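Long-range contacts in putative xanthine dehydrogenase YAGS fad-binding subunit (Escherichia coli, PDB 5G5G), which binds the molybdenum ion and pterin cytosine dinucleotide in a periplasmic aldehyde oxidase, where it probably oxidises aldehydes to carboxylic acids: residues Asn47-Tyr52 and Val262-Lys267; Ser195-Asp200 and Leu253-Ala258. All blocks are in the same frame, centred on the assembly; numbering follows the deposited sequence.

Interaction 1 of 2, residues Asn47-Tyr52 and Val262-Lys267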
loop_
_atom_site.group_PDB
_atom_site.type_symbol
_atom_site.label_atom_id
_atom_site.label_comp_id
_atom_site.label_asym_id
_atom_site.label_seq_id
_atom_site.Cartn_x
_atom_site.Cartn_y
_atom_site.Cartn_z
ATOM N N ASN C 47 30.018 -2.237 -9.535
ATOM C CA ASN C 47 29.784 -3.371 -10.441
ATOM C C ASN C 47 28.972 -4.504 -9.844
ATOM O O ASN C 47 29.164 -5.669 -10.207
ATOM C CB ASN C 47 31.130 -3.895 -10.923
ATOM C CG ASN C 47 31.982 -2.782 -11.540
ATOM O OD1 ASN C 47 33.194 -2.608 -11.219
ATOM N ND2 ASN C 47 31.356 -1.994 -12.425
ATOM N N ALA C 48 28.083 -4.150 -8.925
ATOM C CA ALA C 48 27.217 -5.156 -8.317
ATOM C C ALA C 48 26.410 -5.890 -9.394
ATOM O O ALA C 48 25.907 -5.272 -10.352
ATOM C CB ALA C 48 26.300 -4.539 -7.299
ATOM N N ALA C 49 26.344 -7.199 -9.241
ATOM C CA ALA C 49 25.479 -8.030 -10.095
ATOM C C ALA C 49 24.049 -8.043 -9.536
ATOM O O ALA C 49 23.790 -7.558 -8.421
ATOM C CB ALA C 49 26.071 -9.426 -10.272
ATOM N N TYR C 50 23.139 -8.536 -10.347
ATOM C CA TYR C 50 21.710 -8.527 -10.075
ATOM C C TYR C 50 21.212 -9.926 -9.845
ATOM O O TYR C 50 21.421 -10.805 -10.669
ATOM C CB TYR C 50 20.989 -7.897 -11.240
ATOM C CG TYR C 50 21.303 -6.458 -11.468
ATOM C CD1 TYR C 50 22.430 -6.063 -12.143
ATOM C CD2 TYR C 50 20.480 -5.461 -10.952
ATOM C CE1 TYR C 50 22.716 -4.732 -12.360
ATOM C CE2 TYR C 50 20.762 -4.108 -11.156
ATOM C CZ TYR C 50 21.894 -3.752 -11.850
ATOM O OH TYR C 50 22.168 -2.390 -12.051
ATOM N N GLY C 51 20.512 -10.150 -8.735
ATOM C CA GLY C 51 19.877 -11.440 -8.527
ATOM C C GLY C 51 18.377 -11.379 -8.671
ATOM O O GLY C 51 17.755 -10.499 -8.100
ATOM N N TYR C 52 17.784 -12.346 -9.363
ATOM C CA TYR C 52 16.382 -12.360 -9.597
ATOM C C TYR C 52 15.817 -13.666 -9.026
ATOM O O TYR C 52 16.246 -14.770 -9.401
ATOM C CB TYR C 52 16.053 -12.148 -11.067
ATOM C CG TYR C 52 14.636 -11.694 -11.308
ATOM C CD1 TYR C 52 13.578 -12.614 -11.346
ATOM C CD2 TYR C 52 14.348 -10.361 -11.518
ATOM C CE1 TYR C 52 12.273 -12.196 -11.577
ATOM C CE2 TYR C 52 13.065 -9.916 -11.742
ATOM C CZ TYR C 52 12.030 -10.837 -11.778
ATOM O OH TYR C 52 10.752 -10.402 -11.988
ATOM N N VAL C 262 29.559 -15.877 -6.260
ATOM C CA VAL C 262 30.143 -15.234 -7.436
ATOM C C VAL C 262 31.306 -14.313 -7.131
ATOM O O VAL C 262 31.909 -13.796 -8.076
ATOM C CB VAL C 262 29.109 -14.501 -8.336
ATOM C CG1 VAL C 262 28.056 -15.500 -8.791
ATOM C CG2 VAL C 262 28.467 -13.281 -7.642
ATOM N N LYS C 263 31.668 -14.180 -5.858
ATOM C CA LYS C 263 32.842 -13.388 -5.439
ATOM C C LYS C 263 32.757 -11.952 -5.949
ATOM O O LYS C 263 33.715 -11.365 -6.454
ATOM C CB LYS C 263 34.137 -14.124 -5.846
ATOM C CG LYS C 263 34.346 -15.395 -5.032
ATOM C CD LYS C 263 35.503 -16.245 -5.542
ATOM C CE LYS C 263 35.839 -17.376 -4.562
ATOM N NZ LYS C 263 37.076 -18.041 -5.033
ATOM N N ARG C 264 31.557 -11.406 -5.829
ATOM C CA ARG C 264 31.209 -10.110 -6.361
ATOM C C ARG C 264 29.946 -9.619 -5.638
ATOM O O ARG C 264 29.126 -10.470 -5.264
ATOM C CB ARG C 264 30.931 -10.301 -7.845
ATOM C CG ARG C 264 30.595 -9.059 -8.548
ATOM C CD ARG C 264 30.669 -9.385 -10.025
ATOM N NE ARG C 264 29.921 -8.391 -10.760
ATOM C CZ ARG C 264 29.776 -8.418 -12.057
ATOM N NH1 ARG C 264 30.311 -9.423 -12.793
ATOM N NH2 ARG C 264 29.094 -7.437 -12.616
ATOM N N PRO C 265 29.770 -8.293 -5.435
ATOM C CA PRO C 265 28.532 -7.850 -4.762
ATOM C C PRO C 265 27.284 -8.183 -5.633
ATOM O O PRO C 265 27.357 -8.232 -6.877
ATOM C CB PRO C 265 28.687 -6.331 -4.631
ATOM C CG PRO C 265 30.134 -6.077 -4.787
ATOM C CD PRO C 265 30.706 -7.180 -5.645
ATOM N N VAL C 266 26.196 -8.489 -4.950
ATOM C CA VAL C 266 24.942 -8.831 -5.598
ATOM C C VAL C 266 23.837 -8.095 -4.875
ATOM O O VAL C 266 23.816 -8.060 -3.650
ATOM C CB VAL C 266 24.662 -10.350 -5.561
ATOM C CG1 VAL C 266 23.278 -10.669 -6.152
ATOM C CG2 VAL C 266 25.775 -11.123 -6.270
ATOM N N LYS C 267 22.923 -7.514 -5.637
ATOM C CA LYS C 267 21.708 -6.926 -5.061
ATOM C C LYS C 267 20.470 -7.610 -5.564
ATOM O O LYS C 267 20.424 -8.083 -6.708
ATOM C CB LYS C 267 21.648 -5.426 -5.269
ATOM C CG LYS C 267 21.701 -4.948 -6.660
ATOM C CD LYS C 267 21.705 -3.426 -6.625
ATOM C CE LYS C 267 21.379 -2.790 -7.925
ATOM N NZ LYS C 267 21.208 -1.312 -7.884
#
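Arg-264 meets Asn-47 through a side chain that leaves with CG opposite the backbone N (chi1 -178°) and runs extended to NE, while Lys-267, with CG wedged between its N and carbonyl carbon (chi1 58°), comes to lie alongside Tyr-50. Asn-47 O, the backbone carbonyl oxygen, takes two donors from the side of the guanidinium: Arg-264 NE at 2.9 Å, nearly in line with C=O, and Arg-264 NH2 at 3.0 Å, tilted from the carbonyl plane. Ala-49 CB packs over one face of this group, offset toward its rim. Lys-267 CE touches Tyr-50 CE2 obliquely at 3.5 Å. The backbones are joined by a short parallel ladder: Ala-49 N to Pro-265 O (2.8 Å), Lys-267 N to Ala-49 O (2.9 Å), and Gly-51 N to Lys-267 O (2.9 Å). Ala-49 and Val-266 share one sheet face, Tyr-50 and Lys-267 the other. Beyond, Arg-264 NH2 also forms a salt bridge with Glu-118, and Lys-267 NZ a hydrogen bond to Tyr-39 O and a salt bridge to an acidic side chain of another protein's chain. Strand 49-55 is flanked by strand 111-117, strand 266-269 by strand 194-200, and Tyr-50 packs on helix 120-127.

Interaction 2 of 2, residues Ser195-Asp200 and Leu253-Ala258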
loop_
_atom_site.group_PDB
_atom_site.type_symbol
_atom_site.label_atom_id
_atom_site.label_comp_id
_atom_site.label_asym_id
_atom_site.label_seq_id
_atom_site.Cartn_x
_atom_site.Cartn_y
_atom_site.Cartn_z
ATOM N N SER C 195 18.003 -6.057 -0.712
ATOM C CA SER C 195 19.283 -6.129 -0.010
ATOM C C SER C 195 20.422 -6.151 -1.013
ATOM O O SER C 195 20.271 -6.649 -2.153
ATOM C CB SER C 195 19.385 -7.393 0.870
ATOM O OG SER C 195 18.381 -7.467 1.876
ATOM N N MET C 196 21.559 -5.650 -0.598
ATOM C CA MET C 196 22.820 -5.786 -1.339
ATOM C C MET C 196 23.864 -6.353 -0.413
ATOM O O MET C 196 24.016 -5.873 0.732
ATOM C CB MET C 196 23.292 -4.444 -1.903
ATOM C CG MET C 196 24.566 -4.572 -2.692
ATOM S SD MET C 196 25.050 -3.087 -3.572
ATOM C CE MET C 196 25.769 -2.168 -2.220
ATOM N N ALA C 197 24.582 -7.378 -0.885
ATOM C CA ALA C 197 25.652 -8.011 -0.094
ATOM C C ALA C 197 26.993 -7.817 -0.727
ATOM O O ALA C 197 27.117 -7.946 -1.940
ATOM C CB ALA C 197 25.384 -9.472 0.085
ATOM N N VAL C 198 28.007 -7.576 0.090
ATOM C CA VAL C 198 29.430 -7.572 -0.301
ATOM C C VAL C 198 30.161 -8.399 0.748
ATOM O O VAL C 198 30.039 -8.139 1.989
ATOM C CB VAL C 198 30.063 -6.142 -0.277
ATOM C CG1 VAL C 198 31.562 -6.121 -0.545
ATOM C CG2 VAL C 198 29.375 -5.217 -1.235
ATOM N N TRP C 199 30.940 -9.360 0.274
ATOM C CA TRP C 199 31.903 -10.074 1.144
ATOM C C TRP C 199 33.316 -9.564 0.944
ATOM O O TRP C 199 33.728 -9.298 -0.189
ATOM C CB TRP C 199 31.897 -11.569 0.909
ATOM C CG TRP C 199 30.622 -12.279 1.227
ATOM C CD1 TRP C 199 29.498 -12.306 0.448
ATOM C CD2 TRP C 199 30.313 -13.032 2.399
ATOM N NE1 TRP C 199 28.506 -13.027 1.077
ATOM C CE2 TRP C 199 29.003 -13.522 2.248
ATOM C CE3 TRP C 199 31.042 -13.399 3.551
ATOM C CZ2 TRP C 199 28.389 -14.292 3.215
ATOM C CZ3 TRP C 199 30.417 -14.156 4.510
ATOM C CH2 TRP C 199 29.123 -14.607 4.337
ATOM N N ASP C 200 34.058 -9.461 2.060
ATOM C CA ASP C 200 35.479 -9.206 2.016
ATOM C C ASP C 200 36.082 -10.330 2.835
ATOM O O ASP C 200 36.000 -10.343 4.071
ATOM C CB ASP C 200 35.818 -7.832 2.571
ATOM C CG ASP C 200 37.338 -7.525 2.516
ATOM O OD1 ASP C 200 38.110 -8.200 1.772
ATOM O OD2 ASP C 200 37.755 -6.578 3.217
ATOM N N LEU C 253 18.932 -13.140 2.662
ATOM C CA LEU C 253 19.585 -14.413 2.572
ATOM C C LEU C 253 20.155 -14.639 1.181
ATOM O O LEU C 253 21.341 -14.984 1.031
ATOM C CB LEU C 253 18.655 -15.559 2.934
ATOM C CG LEU C 253 19.325 -16.930 2.805
ATOM C CD1 LEU C 253 20.547 -17.061 3.684
ATOM C CD2 LEU C 253 18.358 -18.043 3.123
ATOM N N LEU C 254 19.329 -14.417 0.160
ATOM C CA LEU C 254 19.772 -14.782 -1.203
ATOM C C LEU C 254 20.866 -13.838 -1.671
ATOM O O LEU C 254 21.838 -14.283 -2.342
ATOM C CB LEU C 254 18.597 -14.851 -2.164
ATOM C CG LEU C 254 17.775 -16.137 -1.905
ATOM C CD1 LEU C 254 16.469 -16.025 -2.611
ATOM C CD2 LEU C 254 18.446 -17.371 -2.430
ATOM N N ALA C 255 20.778 -12.550 -1.334
ATOM C CA ALA C 255 21.861 -11.625 -1.684
ATOM C C ALA C 255 23.180 -12.105 -1.124
ATOM O O ALA C 255 24.216 -12.142 -1.821
ATOM C CB ALA C 255 21.559 -10.205 -1.200
ATOM N N ALA C 256 23.149 -12.474 0.149
ATOM C CA ALA C 256 24.329 -12.930 0.864
ATOM C C ALA C 256 24.926 -14.219 0.269
ATOM O O ALA C 256 26.136 -14.306 -0.018
ATOM C CB ALA C 256 24.015 -13.125 2.336
ATOM N N LEU C 257 24.067 -15.216 0.054
ATOM C CA LEU C 257 24.531 -16.443 -0.595
ATOM C C LEU C 257 25.129 -16.203 -1.973
ATOM O O LEU C 257 26.177 -16.760 -2.325
ATOM C CB LEU C 257 23.380 -17.437 -0.725
ATOM C CG LEU C 257 22.914 -17.973 0.619
ATOM C CD1 LEU C 257 21.670 -18.815 0.384
ATOM C CD2 LEU C 257 24.003 -18.806 1.256
ATOM N N ALA C 258 24.429 -15.397 -2.764
ATOM C CA ALA C 258 24.868 -15.107 -4.116
ATOM C C ALA C 258 26.213 -14.407 -4.189
ATOM O O ALA C 258 27.085 -14.777 -5.001
ATOM C CB ALA C 258 23.802 -14.281 -4.853
#
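Ala-197 and Trp-199 face Ala-255 and Ala-256 in an alpha/beta layer, where helix 250-262 lies on a mixed sheet and the axis of its 253-258 segment passes 7.0 Å from that of strand 195-200. The two segments run in the same general direction, 28° apart. This close approach is paid for in small residues. Ala-197 CB comes down on the helix backbone, 3.5 Å from Ala-255 O and 3.7 Å from Ala-256 CA, and the apolar packing continues at 4.1 Å between Ala-197 CB and Ala-255 CB. One step along the strand face, Ser-195 CB meets the same Ala-255 CB, also at 4.1 Å. Ala-259, a turn further along the helix, touches both Ala-197 and Trp-199, so the surface turned to the strand is largely alanine.

Polar contact is concentrated at the two ends of this face. Ser-195 OG turns beside its own backbone N and bonds to Asp-251, at the start of the helix, and to Thr-208 on strand 203-208. Trp-199, whose CG stands opposite its carbonyl carbon (chi1 -64°), brings the indole edge to the helix side, where its N-H makes a hydrogen bond to a carbonyl within the helix. A phenylalanine in its place has no indole N-H and would probably leave the Ala-256 carbonyl without this side-chain donor and the ring less firmly held in rotation. Trp-199 NE1 lies 2.9 Å from Ala-256 O, with the oxygen 15° out of the indole plane.

How the interactions relate
From the N terminus, the chain reaches strand 49-55 and then, after a long excursion, strand 194-200, helix 250-262 and strand 266-269. Interaction 2 closes the shorter loop, 52 residues between Asp-200 and Leu-253, and that loop falls wholly within the 209-residue span closed by interaction 1. The two never cross. They meet in one sheet, where strand 266-269 lies between strands 49-55 and 194-200, with Val-266 O probably hydrogen-bonded to Ala-197 N. Directly after supplying the helix for interaction 2, the chain turns into the strand used by interaction 1, whose pairing with strand 49-55 joins the a/b hammerhead part to the cofactor-binding part.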